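Local coordinates for protein cellulase (PDB 4W7W) that binds cellopentaose and probably hydrolyses the beta-1,4-glucosidic bonds of cellulose, as a family 5 glycoside hydrolase built on an (alpha/beta)8 barrel, at residues 53-58 and 103-108. Numbering follows the deposited sequence.
Sequences SDFSYF and QYLILD
The side-chain amide nitrogen of Q103 is held by two backbone carbonyls: NE2 donates to O of F55 at 3.1 Å and also to O of M63. Its bond to the helix is bent, with an N-H...O angle of 137°, and NE2 lies 22° out of the F55 carbonyl plane. Q103 reaches the helix with its chain extended beyond CG. With two acceptors on NE2, the rotation of the amide is largely fixed, which sets OE1 against F55. There it meets the edge of the aromatic ring in its plane, 3.4 Å from CD2 of F55, while the ring and amide planes stand 63° apart. This buried oxygen has no hydrogen-bond partner in the model, so the weakly positive ring edge probably offers it modest electrostatic compensation. Farther along the same ring, CE2 of F55 packs against CD1 of L105 at 4.3 Å, carrying the contact from the residue just before the strand onto the strand itself. Helix 52-60 thus packs on the outside of the (alpha/beta)8 barrel, bonded to the residue that leads into strand 104-109, with the F55 ring wedged among L29 of strand 24-29, I66 of strand 65-70, and S94 and A97 of helix 85-100.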
ATOM      1  N   SER A  53      -8.286  -7.977 -17.394  1.00  6.53           N
ATOM      2  CA  SER A  53      -9.232  -8.892 -16.783  1.00  6.64           C
ATOM      3  C   SER A  53      -9.064  -9.016 -15.273  1.00  7.03           C
ATOM      4  O   SER A  53      -9.993  -9.427 -14.593  1.00  7.39           O
ATOM      5  CB  SER A  53      -9.121 -10.265 -17.431  1.00  7.88           C
ATOM      6  OG  SER A  53      -7.809 -10.808 -17.355  1.00  9.01           O
ATOM      7  N   ASP A  54      -7.879  -8.709 -14.756  1.00  6.25           N
ATOM      8  CA  ASP A  54      -7.690  -8.736 -13.304  1.00  7.01           C
ATOM      9  C   ASP A  54      -8.617  -7.678 -12.682  1.00  6.52           C
ATOM     10  O   ASP A  54      -9.274  -7.910 -11.673  1.00  7.41           O
ATOM     11  CB  ASP A  54      -6.225  -8.449 -12.918  1.00  7.99           C
ATOM     12  CG  ASP A  54      -5.218  -9.487 -13.432  1.00  8.45           C
ATOM     13  OD1 ASP A  54      -5.609 -10.649 -13.696  1.00  9.34           O
ATOM     14  OD2 ASP A  54      -4.024  -9.104 -13.564  1.00 10.37           O
ATOM     15  N   PHE A  55      -8.617  -6.479 -13.264  1.00  6.73           N
ATOM     16  CA  PHE A  55      -9.450  -5.398 -12.748  1.00  7.03           C
ATOM     17  C   PHE A  55     -10.922  -5.794 -12.765  1.00  6.97           C
ATOM     18  O   PHE A  55     -11.634  -5.611 -11.781  1.00  7.55           O
ATOM     19  CB  PHE A  55      -9.236  -4.106 -13.540  1.00  6.74           C
ATOM     20  CG  PHE A  55      -7.865  -3.523 -13.373  1.00  6.62           C
ATOM     21  CD1 PHE A  55      -6.812  -3.963 -14.169  1.00  7.97           C
ATOM     22  CD2 PHE A  55      -7.606  -2.566 -12.411  1.00  6.88           C
ATOM     23  CE1 PHE A  55      -5.543  -3.426 -14.014  1.00  9.66           C
ATOM     24  CE2 PHE A  55      -6.339  -2.037 -12.260  1.00  8.35           C
ATOM     25  CZ  PHE A  55      -5.305  -2.480 -13.050  1.00  9.33           C
ATOM     26  N   SER A  56     -11.384  -6.344 -13.887  1.00  6.95           N
ATOM     27  CA  SER A  56     -12.797  -6.704 -13.976  1.00  7.37           C
ATOM     28  C   SER A  56     -13.160  -7.859 -13.033  1.00  7.47           C
ATOM     29  O   SER A  56     -14.239  -7.858 -12.458  1.00  8.56           O
ATOM     30  CB  SER A  56     -13.214  -6.994 -15.417  1.00  8.83           C
ATOM     31  OG  SER A  56     -12.412  -7.975 -16.007  1.00  9.95           O
ATOM     32  N   TYR A  57     -12.267  -8.823 -12.864  1.00  7.18           N
ATOM     33  CA  TYR A  57     -12.519  -9.918 -11.928  1.00  7.11           C
ATOM     34  C   TYR A  57     -12.734  -9.366 -10.523  1.00  7.19           C
ATOM     35  O   TYR A  57     -13.726  -9.694  -9.857  1.00  7.91           O
ATOM     36  CB  TYR A  57     -11.366 -10.922 -11.909  1.00  7.60           C
ATOM     37  CG  TYR A  57     -11.545 -11.935 -10.799  1.00  8.02           C
ATOM     38  CD1 TYR A  57     -12.415 -13.002 -10.938  1.00  8.88           C
ATOM     39  CD2 TYR A  57     -10.886 -11.781  -9.588  1.00  8.03           C
ATOM     40  CE1 TYR A  57     -12.603 -13.902  -9.906  1.00  9.03           C
ATOM     41  CE2 TYR A  57     -11.071 -12.672  -8.554  1.00  8.14           C
ATOM     42  CZ  TYR A  57     -11.926 -13.732  -8.707  1.00  8.40           C
ATOM     43  OH  TYR A  57     -12.070 -14.609  -7.646  1.00  9.65           O
ATOM     44  N   PHE A  58     -11.832  -8.516 -10.059  1.00  7.04           N
ATOM     45  CA  PHE A  58     -11.975  -8.012  -8.693  1.00  6.98           C
ATOM     46  C   PHE A  58     -13.165  -7.076  -8.550  1.00  7.07           C
ATOM     47  O   PHE A  58     -13.840  -7.099  -7.537  1.00  8.01           O
ATOM     48  CB  PHE A  58     -10.642  -7.437  -8.179  1.00  7.14           C
ATOM     49  CG  PHE A  58      -9.634  -8.519  -7.946  1.00  6.79           C
ATOM     50  CD1 PHE A  58      -9.841  -9.425  -6.903  1.00  7.01           C
ATOM     51  CD2 PHE A  58      -8.569  -8.751  -8.809  1.00  6.69           C
ATOM     52  CE1 PHE A  58      -9.001 -10.498  -6.718  1.00  7.56           C
ATOM     53  CE2 PHE A  58      -7.728  -9.829  -8.634  1.00  7.04           C
ATOM     54  CZ  PHE A  58      -7.953 -10.720  -7.594  1.00  7.34           C
ATOM     55  N   GLN A 103     -13.072   1.629 -10.322  1.00  6.92           N
ATOM     56  CA  GLN A 103     -12.127   1.421  -9.225  1.00  6.82           C
ATOM     57  C   GLN A 103     -11.194   2.606  -9.046  1.00  6.49           C
ATOM     58  O   GLN A 103     -10.856   3.320  -9.993  1.00  7.74           O
ATOM     59  CB  GLN A 103     -11.270   0.175  -9.501  1.00  6.14           C
ATOM     60  CG  GLN A 103     -12.061  -1.105  -9.439  1.00  6.76           C
ATOM     61  CD  GLN A 103     -11.381  -2.289 -10.095  1.00  6.55           C
ATOM     62  OE1 GLN A 103     -10.720  -2.152 -11.116  1.00  6.95           O
ATOM     63  NE2 GLN A 103     -11.591  -3.472  -9.540  1.00  7.08           N
ATOM     64  N   TYR A 104     -10.750   2.754  -7.809  1.00  6.31           N
ATOM     65  CA  TYR A 104      -9.641   3.625  -7.459  1.00  6.17           C
ATOM     66  C   TYR A 104      -8.329   2.879  -7.644  1.00  5.64           C
ATOM     67  O   TYR A 104      -8.281   1.657  -7.488  1.00  6.74           O
ATOM     68  CB  TYR A 104      -9.762   4.052  -5.995  1.00  7.05           C
ATOM     69  CG  TYR A 104     -10.991   4.878  -5.715  1.00  8.41           C
ATOM     70  CD1 TYR A 104     -10.978   6.266  -5.878  1.00  9.62           C
ATOM     71  CD2 TYR A 104     -12.177   4.280  -5.313  1.00  9.46           C
ATOM     72  CE1 TYR A 104     -12.104   7.031  -5.633  1.00 12.62           C
ATOM     73  CE2 TYR A 104     -13.308   5.039  -5.057  1.00 12.66           C
ATOM     74  CZ  TYR A 104     -13.265   6.415  -5.215  1.00 14.38           C
ATOM     75  OH  TYR A 104     -14.370   7.197  -4.966  1.00 19.33           O
ATOM     76  N   LEU A 105      -7.269   3.620  -7.971  1.00  5.66           N
ATOM     77  CA  LEU A 105      -5.952   3.054  -8.181  1.00  5.21           C
ATOM     78  C   LEU A 105      -4.982   3.729  -7.243  1.00  5.31           C
ATOM     79  O   LEU A 105      -4.748   4.934  -7.337  1.00  5.65           O
ATOM     80  CB  LEU A 105      -5.531   3.255  -9.630  1.00  5.86           C
ATOM     81  CG  LEU A 105      -4.228   2.550 -10.018  1.00  6.24           C
ATOM     82  CD1 LEU A 105      -4.392   1.036 -10.036  1.00  6.99           C
ATOM     83  CD2 LEU A 105      -3.720   3.045 -11.369  1.00  6.96           C
ATOM     84  N   ILE A 106      -4.424   2.946  -6.319  1.00  5.03           N
ATOM     85  CA  ILE A 106      -3.346   3.422  -5.454  1.00  4.99           C
ATOM     86  C   ILE A 106      -2.018   3.189  -6.157  1.00  4.78           C
ATOM     87  O   ILE A 106      -1.646   2.047  -6.438  1.00  5.66           O
ATOM     88  CB  ILE A 106      -3.328   2.734  -4.082  1.00  5.16           C
ATOM     89  CG1 ILE A 106      -4.643   2.939  -3.331  1.00  5.52           C
ATOM     90  CG2 ILE A 106      -2.139   3.219  -3.270  1.00  5.37           C
ATOM     91  CD1 ILE A 106      -4.836   1.970  -2.187  1.00  5.94           C
ATOM     92  N   LEU A 107      -1.306   4.280  -6.421  1.00  5.00           N
ATOM     93  CA  LEU A 107       0.047   4.200  -6.961  1.00  5.25           C
ATOM     94  C   LEU A 107       0.978   3.940  -5.793  1.00  4.88           C
ATOM     95  O   LEU A 107       1.216   4.844  -4.978  1.00  5.72           O
ATOM     96  CB  LEU A 107       0.404   5.510  -7.656  1.00  5.87           C
ATOM     97  CG  LEU A 107      -0.502   5.881  -8.823  1.00  7.36           C
ATOM     98  CD1 LEU A 107      -0.003   7.165  -9.477  1.00  8.92           C
ATOM     99  CD2 LEU A 107      -0.623   4.751  -9.839  1.00  8.08           C
ATOM    100  N   ASP A 108       1.460   2.702  -5.676  1.00  4.83           N
ATOM    101  CA  ASP A 108       2.329   2.296  -4.562  1.00  5.00           C
ATOM    102  C   ASP A 108       3.771   2.282  -5.024  1.00  4.86           C
ATOM    103  O   ASP A 108       4.190   1.391  -5.748  1.00  5.32           O
ATOM    104  CB  ASP A 108       1.911   0.903  -4.064  1.00  5.06           C
ATOM    105  CG  ASP A 108       2.993   0.160  -3.320  1.00  4.85           C
ATOM    106  OD1 ASP A 108       3.894   0.783  -2.724  1.00  5.46           O
ATOM    107  OD2 ASP A 108       2.901  -1.101  -3.381  1.00  5.47           O
TER